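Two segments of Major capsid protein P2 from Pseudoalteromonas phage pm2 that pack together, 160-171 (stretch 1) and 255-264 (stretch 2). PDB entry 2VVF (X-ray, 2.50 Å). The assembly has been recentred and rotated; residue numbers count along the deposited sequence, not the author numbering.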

# COMPACT_ATOMS: atom_id res chain seq x y z
N GLU A 160 36.89 -4.83 -5.84
CA GLU A 160 36.55 -3.79 -4.87
C GLU A 160 36.42 -2.43 -5.54
O GLU A 160 37.30 -2.01 -6.29
CB GLU A 160 37.59 -3.74 -3.75
CG GLU A 160 37.63 -4.99 -2.89
CD GLU A 160 38.42 -4.79 -1.61
OE1 GLU A 160 38.55 -3.64 -1.16
OE2 GLU A 160 38.93 -5.79 -1.06
N ILE A 161 35.32 -1.74 -5.26
CA ILE A 161 35.06 -0.42 -5.83
C ILE A 161 34.92 0.61 -4.71
O ILE A 161 33.88 0.67 -4.05
CB ILE A 161 33.82 -0.44 -6.74
CG1 ILE A 161 34.02 -1.43 -7.88
CG2 ILE A 161 33.53 0.96 -7.27
CD1 ILE A 161 32.74 -2.07 -8.37
N ALA A 162 35.95 1.42 -4.51
CA ALA A 162 35.95 2.42 -3.45
C ALA A 162 36.11 3.85 -3.97
O ALA A 162 36.25 4.78 -3.18
CB ALA A 162 37.02 2.10 -2.42
N ASP A 163 36.10 4.02 -5.28
CA ASP A 163 36.27 5.34 -5.88
C ASP A 163 34.97 6.01 -6.31
O ASP A 163 34.97 6.85 -7.21
CB ASP A 163 37.26 5.29 -7.05
CG ASP A 163 36.81 4.36 -8.16
OD1 ASP A 163 35.93 3.50 -7.91
OD2 ASP A 163 37.34 4.48 -9.28
N LEU A 164 33.87 5.66 -5.66
CA LEU A 164 32.58 6.26 -5.98
C LEU A 164 32.50 7.68 -5.41
O LEU A 164 32.88 7.92 -4.27
CB LEU A 164 31.43 5.40 -5.43
CG LEU A 164 31.13 4.12 -6.21
CD1 LEU A 164 29.96 3.38 -5.59
CD2 LEU A 164 30.87 4.41 -7.68
N PRO A 165 32.04 8.62 -6.23
CA PRO A 165 31.93 10.01 -5.80
C PRO A 165 31.19 10.14 -4.48
O PRO A 165 30.18 9.48 -4.26
CB PRO A 165 31.13 10.66 -6.93
CG PRO A 165 31.42 9.82 -8.13
CD PRO A 165 31.55 8.42 -7.61
N ARG A 166 31.70 11.00 -3.60
CA ARG A 166 31.09 11.22 -2.30
C ARG A 166 30.78 12.69 -2.06
O ARG A 166 31.32 13.30 -1.14
CB ARG A 166 31.99 10.68 -1.18
CG ARG A 166 32.05 9.17 -1.09
CD ARG A 166 32.59 8.72 0.25
NE ARG A 166 33.95 8.19 0.15
CZ ARG A 166 35.01 8.73 0.74
NH1 ARG A 166 34.87 9.82 1.49
NH2 ARG A 166 36.20 8.18 0.60
N PRO A 167 29.90 13.26 -2.88
CA PRO A 167 29.51 14.66 -2.73
C PRO A 167 29.05 14.92 -1.30
O PRO A 167 28.17 14.24 -0.78
CB PRO A 167 28.34 14.81 -3.71
CG PRO A 167 27.89 13.42 -4.01
CD PRO A 167 29.12 12.58 -3.92
N VAL A 168 29.68 15.91 -0.65
CA VAL A 168 29.36 16.24 0.73
C VAL A 168 27.94 16.75 0.93
O VAL A 168 27.48 17.64 0.21
CB VAL A 168 30.40 17.21 1.32
CG1 VAL A 168 30.03 17.60 2.74
CG2 VAL A 168 31.79 16.59 1.28
N GLY A 169 27.26 16.21 1.94
CA GLY A 169 25.90 16.62 2.25
C GLY A 169 24.85 15.82 1.50
O GLY A 169 23.67 15.82 1.85
N TYR A 170 25.28 15.13 0.45
CA TYR A 170 24.38 14.32 -0.36
C TYR A 170 24.16 12.95 0.27
O TYR A 170 24.84 12.58 1.23
CB TYR A 170 24.93 14.16 -1.78
CG TYR A 170 24.80 15.41 -2.62
CD1 TYR A 170 23.91 15.47 -3.68
CD2 TYR A 170 25.56 16.54 -2.35
CE1 TYR A 170 23.78 16.61 -4.45
CE2 TYR A 170 25.45 17.68 -3.11
CZ TYR A 170 24.55 17.71 -4.16
OH TYR A 170 24.43 18.85 -4.93
N ARG A 171 23.20 12.20 -0.26
CA ARG A 171 22.89 10.87 0.23
C ARG A 171 22.88 9.87 -0.91
O ARG A 171 22.86 10.26 -2.08
CB ARG A 171 21.52 10.85 0.91
CG ARG A 171 21.38 11.80 2.09
CD ARG A 171 20.13 11.46 2.89
NE ARG A 171 20.23 11.88 4.29
CZ ARG A 171 20.37 11.04 5.31
NH1 ARG A 171 20.42 9.74 5.10
NH2 ARG A 171 20.45 11.51 6.55
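Stretch 2, residues 255-264: EIIVEYMGVW

Stretch 2 is an extended strand that enters from earlier in the chain and runs from Glu255 to the neighbourhood of Val263. Stretch 1 begins as the tail of another strand at Glu160, then continues as an irregular loop and folds through a type II β turn from Pro167 to Tyr170. The turn is closed by a hydrogen bond of 3.3 Å from Tyr170 N to Pro167 O, and Gly169 occupies it with a positive phi of 90°, a conformation in which a CB would be jammed against the carbonyl oxygen of Val168. Beyond the turn the chain meets stretch 2 as an antiparallel partner. Arg171 and Met261 form a hydrogen-bonded pair, their CA atoms 5.0 Å apart: Arg171 N donates to Met261 O at 2.8 Å, and Met261 N donates to Arg171 O at 2.9 Å. The same carbonyl, Arg171 O, also receives a CA-H...O contact from Tyr260 CA at 3.3 Å. Farther back the backbones stand apart, with the CA atoms of Leu164 and Val258 separated by 8.7 Å, and side chains fill the gap.

There Ile161 CD1 lies 4.4 Å from Ile256 CG1, and Leu164 CD1 approaches Val258 CG2 at 4.2 Å. Tyr260 spans the distance to the loop: its CB points sideways, but the ring carries the hydroxyl to the backbone, where Tyr260 OH donates a hydrogen bond of 2.7 Å to Pro165 O, near the ring plane. Pro167 CD packs 3.8 Å from Tyr260 CE1. Near the turn, Tyr170 CD1 rests 3.8 Å from Gly262 CA; a CB on this glycine would clash with that ring atom. On the face shared by Arg171 and Met261, Arg171 CB contacts Met261 CE at 3.6 Å, while the end of the arginine leads away.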

# COMPACT_ATOMS: atom_id res chain seq x y z
N GLU A 255 28.19 -1.94 -15.12
CA GLU A 255 27.69 -0.58 -15.12
C GLU A 255 27.10 -0.33 -13.74
O GLU A 255 26.09 -0.94 -13.37
CB GLU A 255 26.62 -0.37 -16.20
CG GLU A 255 26.10 1.06 -16.24
CD GLU A 255 24.91 1.24 -17.16
OE1 GLU A 255 24.64 0.34 -17.99
OE2 GLU A 255 24.25 2.30 -17.07
N ILE A 256 27.77 0.50 -12.96
CA ILE A 256 27.32 0.80 -11.60
C ILE A 256 26.41 2.03 -11.58
O ILE A 256 26.85 3.14 -11.90
CB ILE A 256 28.50 0.97 -10.63
CG1 ILE A 256 29.38 -0.29 -10.62
CG2 ILE A 256 27.99 1.26 -9.22
CD1 ILE A 256 28.64 -1.56 -10.26
N ILE A 257 25.15 1.83 -11.21
CA ILE A 257 24.19 2.92 -11.13
C ILE A 257 24.08 3.39 -9.68
O ILE A 257 23.79 2.60 -8.79
CB ILE A 257 22.81 2.51 -11.67
CG1 ILE A 257 22.95 1.87 -13.05
CG2 ILE A 257 21.87 3.71 -11.71
CD1 ILE A 257 23.63 2.76 -14.05
N VAL A 258 24.33 4.67 -9.45
CA VAL A 258 24.24 5.23 -8.11
C VAL A 258 23.17 6.31 -8.05
O VAL A 258 23.26 7.32 -8.75
CB VAL A 258 25.60 5.77 -7.62
CG1 VAL A 258 25.49 6.26 -6.18
CG2 VAL A 258 26.67 4.71 -7.75
N GLU A 259 22.15 6.09 -7.23
CA GLU A 259 21.07 7.05 -7.07
C GLU A 259 21.39 8.00 -5.93
O GLU A 259 21.18 7.68 -4.76
CB GLU A 259 19.75 6.33 -6.80
CG GLU A 259 19.21 5.54 -7.98
CD GLU A 259 17.85 4.93 -7.70
OE1 GLU A 259 16.85 5.69 -7.68
OE2 GLU A 259 17.78 3.71 -7.48
N TYR A 260 21.93 9.17 -6.27
CA TYR A 260 22.27 10.17 -5.28
C TYR A 260 21.05 11.01 -4.94
O TYR A 260 20.05 10.99 -5.66
CB TYR A 260 23.40 11.07 -5.79
CG TYR A 260 24.75 10.39 -5.87
CD1 TYR A 260 25.57 10.30 -4.75
CD2 TYR A 260 25.22 9.86 -7.06
CE1 TYR A 260 26.81 9.70 -4.82
CE2 TYR A 260 26.46 9.26 -7.14
CZ TYR A 260 27.24 9.17 -6.02
OH TYR A 260 28.47 8.57 -6.10
N MET A 261 21.14 11.77 -3.86
CA MET A 261 20.06 12.64 -3.43
C MET A 261 20.65 13.85 -2.71
O MET A 261 21.63 13.74 -1.99
CB MET A 261 19.13 11.90 -2.47
CG MET A 261 18.24 10.85 -3.12
SD MET A 261 17.22 10.01 -1.90
CE MET A 261 18.40 9.73 -0.58
N GLY A 262 20.02 15.01 -2.89
CA GLY A 262 20.47 16.23 -2.25
C GLY A 262 19.74 17.44 -2.81
O GLY A 262 19.05 17.34 -3.82
N VAL A 263 19.87 18.58 -2.14
CA VAL A 263 19.28 19.84 -2.56
C VAL A 263 20.09 20.33 -3.74
O VAL A 263 21.30 20.57 -3.64
CB VAL A 263 19.28 20.89 -1.41
CG1 VAL A 263 18.76 22.22 -1.88
CG2 VAL A 263 18.50 20.38 -0.19
N TRP A 264 19.41 20.45 -4.87
CA TRP A 264 20.06 20.89 -6.09
C TRP A 264 20.71 22.26 -5.92
O TRP A 264 20.11 23.18 -5.37
CB TRP A 264 19.08 20.91 -7.26
CG TRP A 264 19.75 21.19 -8.57
CD1 TRP A 264 20.38 20.29 -9.38
CD2 TRP A 264 19.88 22.47 -9.21
NE1 TRP A 264 20.88 20.93 -10.49
CE2 TRP A 264 20.59 22.26 -10.41
CE3 TRP A 264 19.45 23.76 -8.89
CZ2 TRP A 264 20.88 23.30 -11.29
CZ3 TRP A 264 19.74 24.79 -9.76
CH2 TRP A 264 20.45 24.56 -10.95